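Local atomic coordinates of gentamicin resistance protein (Enterococcus gallinarum, PDB entry 6CTZ), a protein that probably phosphorylates the 2''-hydroxyl of aminoglycoside antibiotics such as kanamycin at the expense of a guanine nucleotide, thereby conferring resistance. Residues Val128-Ala131 with Ile132-Gly135; Arg171-Ser174 with Tyr175-Pro179; Leu202-Arg205 with Gln206-Leu209. The protein carries 2 engineered substitutions. One frame throughout, in Å; residues are numbered along the deposited sequence.

Contact 1: Val128-Ala131 with Ile132-Gly135; sequences VETA and ISAG
Thr130 O receives the hydroxyl of Ser133 as helix 128-133 closes in a Schellman motif. The bond from Ser133 OG to Thr130 O is short, 2.7 Å, and arrives well off the line of the carbonyl, at a C=O...donor angle of 124°. It depends on a chi1 of 82°, which sets OG between the backbone N and the carbonyl carbon and folds it back over the preceding turn. Ala134 N adds only a weak bond to the same oxygen; its shorter one, 2.9 Å, goes from Ala134 N to Ala131 O and comes from above the plane of that carbonyl.

One turn earlier the helix is regular: Ile132 N points almost straight at Val128 O, 2.9 Å away, and Ser133 N bonds to Glu129 O at 3.0 Å. Beside the first of these bonds the two branched side chains touch aslant, Val128 CG1 lying 3.7 Å from Ile132 CD1 in one of two modelled conformers of the valine, a touch less certain for that.

Farther out, Ile220 packs against Val128, Ala131 and Ile132, while Thr130 and Ala134 lean on Leu61. The helix is thus wedged between a loop and helix 46-62. Gly135, at positive phi, is the C-prime residue that ends the helix: Gly135 N returns to Ile132 O at 3.0 Å, and the backbone N that follows it returns to Ala131 O.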
loop_
_atom_site.group_PDB
_atom_site.type_symbol
_atom_site.label_atom_id
_atom_site.label_comp_id
_atom_site.label_asym_id
_atom_site.label_seq_id
_atom_site.Cartn_x
_atom_site.Cartn_y
_atom_site.Cartn_z
ATOM N N VAL A 128 1.051 -16.386 10.469
ATOM C CA VAL A 128 0.174 -16.335 9.299
ATOM C C VAL A 128 -1.228 -16.827 9.647
ATOM O O VAL A 128 -2.237 -16.278 9.188
ATOM C CB VAL A 128 0.809 -17.130 8.143
ATOM C CG1 VAL A 128 -0.201 -17.433 7.052
ATOM C CG2 VAL A 128 2.037 -16.381 7.583
ATOM N N GLU A 129 -1.311 -17.890 10.460
ATOM C CA GLU A 129 -2.617 -18.444 10.817
ATOM C C GLU A 129 -3.456 -17.454 11.618
ATOM O O GLU A 129 -4.678 -17.402 11.448
ATOM C CB GLU A 129 -2.460 -19.773 11.561
ATOM C CG GLU A 129 -1.876 -19.691 12.967
ATOM C CD GLU A 129 -0.355 -19.624 13.018
ATOM O OE1 GLU A 129 0.306 -19.496 11.955
ATOM O OE2 GLU A 129 0.174 -19.698 14.147
ATOM N N THR A 130 -2.820 -16.641 12.466
ATOM C CA THR A 130 -3.564 -15.618 13.194
ATOM C C THR A 130 -4.102 -14.564 12.237
ATOM O O THR A 130 -5.261 -14.138 12.342
ATOM C CB THR A 130 -2.649 -14.987 14.239
ATOM O OG1 THR A 130 -2.185 -16.012 15.132
ATOM C CG2 THR A 130 -3.393 -13.905 15.032
ATOM N N ALA A 131 -3.278 -14.138 11.282
ATOM C CA ALA A 131 -3.750 -13.189 10.283
ATOM C C ALA A 131 -4.910 -13.756 9.470
ATOM O O ALA A 131 -5.913 -13.064 9.256
ATOM C CB ALA A 131 -2.594 -12.773 9.376
ATOM N N ILE A 132 -4.808 -15.019 9.024
ATOM C CA ILE A 132 -5.901 -15.603 8.247
ATOM C C ILE A 132 -7.188 -15.627 9.065
ATOM O O ILE A 132 -8.279 -15.344 8.548
ATOM C CB ILE A 132 -5.528 -17.004 7.727
ATOM C CG1 ILE A 132 -4.324 -16.930 6.783
ATOM C CG2 ILE A 132 -6.718 -17.641 7.009
ATOM C CD1 ILE A 132 -3.744 -18.308 6.457
ATOM N N SER A 133 -7.080 -15.962 10.358
ATOM C CA SER A 133 -8.250 -15.989 11.230
ATOM C C SER A 133 -8.889 -14.612 11.369
ATOM O O SER A 133 -10.080 -14.522 11.688
ATOM C CB SER A 133 -7.843 -16.536 12.602
ATOM O OG SER A 133 -7.254 -15.527 13.413
ATOM N N ALA A 134 -8.123 -13.544 11.146
ATOM C CA ALA A 134 -8.604 -12.171 11.193
ATOM C C ALA A 134 -9.115 -11.674 9.847
ATOM O O ALA A 134 -9.327 -10.470 9.685
ATOM C CB ALA A 134 -7.505 -11.242 11.717
ATOM N N GLY A 135 -9.303 -12.564 8.877
ATOM C CA GLY A 135 -9.828 -12.179 7.584
ATOM C C GLY A 135 -8.800 -11.744 6.561
ATOM O O GLY A 135 -9.188 -11.220 5.507
#

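Contact 2: Arg171-Ser174 with Tyr175-Pro179; sequences RFQS and YMTHP
Thr177 grips Gln173 O twice where helix 162-176 runs out. Thr177 N bonds to Gln173 O at 3.0 Å and Thr177 OG1 to it at 2.7 Å, and the two donors reach the oxygen from opposite faces of the carbonyl plane. A chi1 of 65° makes this possible, since it lodges OG1 between the backbone N and the carbonyl carbon, on the side that faces back along the helix. The next carbonyl is taken by an imidazole: His178 ND1 donates to Ser174 O at 2.7 Å, in the carbonyl plane and on a lone pair, with the oxygen near the ring edge but 19° out of the ring plane.

The closely packed side chains lie on the inner side. Tyr175 N to Arg171 O and Met176 N to Phe172 O, the latter at 2.9 Å, are ordinary helical bonds, and Met176 CG presses to 3.2 Å from Phe172 O. Phe172 stacks on Phe264 and, with Tyr175, lies against Ile145 of helix 141-155; the guanidinium of Arg171 is fixed by Thr263 and Ser259 on helix 251-276.

On the outer side it is the side-chain packing that is looser. Gln173, one of whose two modelled conformers brings NE2 to 3.8 Å from Thr177 CG2, crosses that side chain at about a right angle with nothing stronger between them. Thr177 and His178 are exposed, although their donors are firmly bonded.

Two successive carbonyls at the end of the helix therefore find side-chain donors one turn on, and His178 must carry a proton on ND1 to serve as one.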
loop_
_atom_site.group_PDB
_atom_site.type_symbol
_atom_site.label_atom_id
_atom_site.label_comp_id
_atom_site.label_asym_id
_atom_site.label_seq_id
_atom_site.Cartn_x
_atom_site.Cartn_y
_atom_site.Cartn_z
ATOM N N ARG A 171 8.082 -8.935 -20.053
ATOM C CA ARG A 171 8.103 -8.770 -18.604
ATOM C C ARG A 171 7.237 -9.819 -17.918
ATOM O O ARG A 171 7.652 -10.426 -16.926
ATOM C CB ARG A 171 7.658 -7.356 -18.226
ATOM C CG ARG A 171 8.526 -6.253 -18.822
ATOM C CD ARG A 171 9.895 -6.213 -18.161
ATOM N NE ARG A 171 9.861 -5.523 -16.866
ATOM C CZ ARG A 171 10.926 -5.339 -16.088
ATOM N NH1 ARG A 171 12.116 -5.819 -16.446
ATOM N NH2 ARG A 171 10.804 -4.689 -14.939
ATOM N N PHE A 172 6.028 -10.049 -18.434
ATOM C CA PHE A 172 5.180 -11.094 -17.868
ATOM C C PHE A 172 5.850 -12.460 -17.971
ATOM O O PHE A 172 5.861 -13.230 -17.005
ATOM C CB PHE A 172 3.814 -11.104 -18.553
ATOM C CG PHE A 172 2.848 -10.088 -18.009
ATOM C CD1 PHE A 172 2.252 -10.259 -16.767
ATOM C CD2 PHE A 172 2.518 -8.968 -18.754
ATOM C CE1 PHE A 172 1.347 -9.322 -16.279
ATOM C CE2 PHE A 172 1.614 -8.032 -18.273
ATOM C CZ PHE A 172 1.035 -8.210 -17.026
ATOM N N GLN A 173 6.424 -12.775 -19.137
ATOM C CA GLN A 173 7.065 -14.075 -19.290
ATOM C C GLN A 173 8.308 -14.201 -18.417
ATOM O O GLN A 173 8.569 -15.276 -17.864
ATOM C CB GLN A 173 7.370 -14.362 -20.759
ATOM C CG GLN A 173 6.119 -14.599 -21.594
ATOM C CD GLN A 173 5.104 -15.479 -20.885
ATOM O OE1 GLN A 173 4.074 -14.999 -20.409
ATOM N NE2 GLN A 173 5.395 -16.772 -20.803
ATOM N N SER A 174 9.076 -13.121 -18.261
ATOM C CA SER A 174 10.261 -13.185 -17.410
ATOM C C SER A 174 9.891 -13.504 -15.966
ATOM O O SER A 174 10.608 -14.244 -15.279
ATOM C CB SER A 174 11.051 -11.881 -17.501
ATOM O OG SER A 174 11.676 -11.763 -18.768
ATOM N N TYR A 175 8.771 -12.963 -15.488
ATOM C CA TYR A 175 8.303 -13.337 -14.160
ATOM C C TYR A 175 7.791 -14.772 -14.155
ATOM O O TYR A 175 8.245 -15.601 -13.358
ATOM C CB TYR A 175 7.213 -12.372 -13.674
ATOM C CG TYR A 175 6.576 -12.832 -12.381
ATOM C CD1 TYR A 175 7.197 -12.601 -11.158
ATOM C CD2 TYR A 175 5.380 -13.535 -12.388
ATOM C CE1 TYR A 175 6.632 -13.042 -9.975
ATOM C CE2 TYR A 175 4.811 -13.987 -11.218
ATOM C CZ TYR A 175 5.434 -13.729 -10.010
ATOM O OH TYR A 175 4.870 -14.174 -8.835
ATOM N N MET A 176 6.857 -15.085 -15.061
ATOM C CA MET A 176 6.097 -16.327 -14.953
ATOM C C MET A 176 6.961 -17.568 -15.150
ATOM O O MET A 176 6.676 -18.611 -14.551
ATOM C CB MET A 176 4.926 -16.327 -15.941
ATOM C CG MET A 176 3.835 -15.306 -15.613
ATOM S SD MET A 176 2.915 -15.607 -14.078
ATOM C CE MET A 176 2.448 -17.319 -14.280
ATOM N N THR A 177 8.012 -17.486 -15.968
ATOM C CA THR A 177 8.792 -18.670 -16.319
ATOM C C THR A 177 10.002 -18.907 -15.422
ATOM O O THR A 177 10.756 -19.853 -15.673
ATOM C CB THR A 177 9.249 -18.612 -17.784
ATOM O OG1 THR A 177 10.151 -17.516 -17.965
ATOM C CG2 THR A 177 8.059 -18.457 -18.714
ATOM N N HIS A 178 10.210 -18.101 -14.385
ATOM C CA HIS A 178 11.384 -18.252 -13.522
ATOM C C HIS A 178 10.973 -18.597 -12.100
ATOM O O HIS A 178 10.487 -17.712 -11.367
ATOM C CB HIS A 178 12.230 -16.980 -13.522
ATOM C CG HIS A 178 13.015 -16.778 -14.775
ATOM N ND1 HIS A 178 12.542 -16.036 -15.835
ATOM C CD2 HIS A 178 14.238 -17.228 -15.148
ATOM C CE1 HIS A 178 13.443 -16.028 -16.802
ATOM N NE2 HIS A 178 14.480 -16.746 -16.410
ATOM N N PRO A 179 11.158 -19.846 -11.660
ATOM C CA PRO A 179 10.851 -20.190 -10.260
ATOM C C PRO A 179 11.587 -19.336 -9.249
ATOM O O PRO A 179 11.104 -19.175 -8.120
ATOM C CB PRO A 179 11.265 -21.665 -10.162
ATOM C CG PRO A 179 11.136 -22.172 -11.554
ATOM C CD PRO A 179 11.534 -21.030 -12.451
#

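Contact 3: Leu202-Arg205 with Gln206-Leu209; sequences LNSR and QTPL
Leu202 and Pro208 bring the two arms of a turn to within 4.9 Å at their CA atoms, and between them the chain doubles back without regular secondary structure. Arg205 and Gln206 occupy the corner with backbone angles close to those of a type I beta turn, after an extended Ser204.

Ser204 spans this corner with its side chain. With OG anti to the backbone N (chi1 173°), Ser204 OG accepts from Thr207 N at 3.3 Å, a rather long bond bent to an N-H...O angle of 140°. It belongs to one of two modelled positions of the serine and is correspondingly less certain. A water oxygen accepts from Gln206 N at 2.8 Å and lies beside the same hydroxyl, to which it is only weakly bonded.

Arg205 folds back toward Leu202: bends at chi2 and chi3 carry Arg205 NH1 to Leu202 O, 3.1 Å away, while Asn203 O sits 4.0 Å above the guanidinium plane, toward its rim. At the base of the loop Leu202 CD2 meets Pro208 CB at 3.8 Å, the two side chains lying about perpendicular. Pro208 also packs on Arg111, Leu112 and Gln115 of helix 106-125, and Arg111 holds Gln206 O.

A backbone bond between Pro208 and Asn201 closes the loop, which is the connection of a beta hairpin formed by strands 198-200 and 209-212. In this kinase-like fold the hairpin lies in sequence between His197 and Asp214, which bind magnesium.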
loop_
_atom_site.group_PDB
_atom_site.type_symbol
_atom_site.label_atom_id
_atom_site.label_comp_id
_atom_site.label_asym_id
_atom_site.label_seq_id
_atom_site.Cartn_x
_atom_site.Cartn_y
_atom_site.Cartn_z
ATOM N N LEU A 202 10.609 14.056 11.710
ATOM C CA LEU A 202 11.997 14.280 11.343
ATOM C C LEU A 202 12.763 15.085 12.391
ATOM O O LEU A 202 13.986 15.194 12.283
ATOM C CB LEU A 202 12.068 14.911 9.947
ATOM C CG LEU A 202 11.531 13.985 8.841
ATOM C CD1 LEU A 202 11.459 14.675 7.490
ATOM C CD2 LEU A 202 12.386 12.740 8.729
ATOM N N ASN A 203 12.084 15.627 13.411
ATOM C CA ASN A 203 12.796 16.211 14.543
ATOM C C ASN A 203 13.529 15.159 15.360
ATOM O O ASN A 203 14.501 15.492 16.045
ATOM C CB ASN A 203 11.837 17.000 15.433
ATOM C CG ASN A 203 11.126 18.086 14.677
ATOM O OD1 ASN A 203 11.744 19.059 14.270
ATOM N ND2 ASN A 203 9.826 17.922 14.469
ATOM N N SER A 204 13.083 13.905 15.312
ATOM C CA SER A 204 13.776 12.811 15.983
ATOM C C SER A 204 14.833 12.261 15.037
ATOM O O SER A 204 14.509 11.591 14.052
ATOM C CB SER A 204 12.799 11.714 16.385
ATOM O OG SER A 204 13.526 10.615 16.893
ATOM N N ARG A 205 16.103 12.534 15.344
ATOM C CA ARG A 205 17.196 12.118 14.468
ATOM C C ARG A 205 17.253 10.602 14.332
ATOM O O ARG A 205 17.359 10.064 13.222
ATOM C CB ARG A 205 18.529 12.638 15.012
ATOM C CG ARG A 205 18.717 14.147 14.945
ATOM C CD ARG A 205 18.852 14.628 13.506
ATOM N NE ARG A 205 17.658 15.335 13.057
ATOM C CZ ARG A 205 17.421 16.623 13.299
ATOM N NH1 ARG A 205 16.307 17.194 12.855
ATOM N NH2 ARG A 205 18.296 17.338 13.992
ATOM N N GLN A 206 17.195 9.894 15.451
ATOM C CA GLN A 206 17.465 8.465 15.414
ATOM C C GLN A 206 16.236 7.620 15.120
ATOM O O GLN A 206 16.386 6.479 14.673
ATOM C CB GLN A 206 18.144 8.010 16.710
ATOM C CG GLN A 206 19.498 8.673 16.938
ATOM C CD GLN A 206 20.398 8.592 15.713
ATOM O OE1 GLN A 206 20.600 9.582 15.011
ATOM N NE2 GLN A 206 20.939 7.407 15.452
ATOM N N THR A 207 15.032 8.159 15.321
ATOM C CA THR A 207 13.793 7.396 15.145
ATOM C C THR A 207 12.762 8.238 14.390
ATOM O O THR A 207 11.694 8.563 14.904
ATOM C CB THR A 207 13.282 6.938 16.511
ATOM O OG1 THR A 207 14.397 6.453 17.275
ATOM C CG2 THR A 207 12.277 5.817 16.367
ATOM N N PRO A 208 13.058 8.591 13.138
ATOM C CA PRO A 208 12.149 9.486 12.398
ATOM C C PRO A 208 10.831 8.856 11.955
ATOM O O PRO A 208 9.868 9.597 11.735
ATOM C CB PRO A 208 12.988 9.886 11.181
ATOM C CG PRO A 208 13.921 8.702 10.996
ATOM C CD PRO A 208 14.285 8.297 12.377
ATOM N N LEU A 209 10.749 7.539 11.770
ATOM C CA LEU A 209 9.484 6.923 11.386
ATOM C C LEU A 209 8.644 6.735 12.640
ATOM O O LEU A 209 9.092 6.099 13.598
ATOM C CB LEU A 209 9.744 5.576 10.719
ATOM C CG LEU A 209 8.488 4.907 10.156
ATOM C CD1 LEU A 209 7.895 5.699 8.991
ATOM C CD2 LEU A 209 8.800 3.473 9.734
HETATM O O HOH W 1 16.751 10.691 18.101
#

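In the fold
The three contacts follow one another in the chain, neither nested nor crossing, and none touches another. Contact 1 comes first, ending the short helix 128-133 just beyond helix 106-125 and setting it against helix 46-62. After helix 141-155, contact 2 finishes helix 162-176 and turns the chain into helix 179-182; it leans on helices 141-155 and 251-276 and lies with its nearest atoms about 17 Å from contact 1. Contact 3 alone closes a loop between strands, joining 198-200 to 209-212 and resting on helix 106-125, with its centre 40 Å from that of contact 2 and 32 Å from that of contact 1.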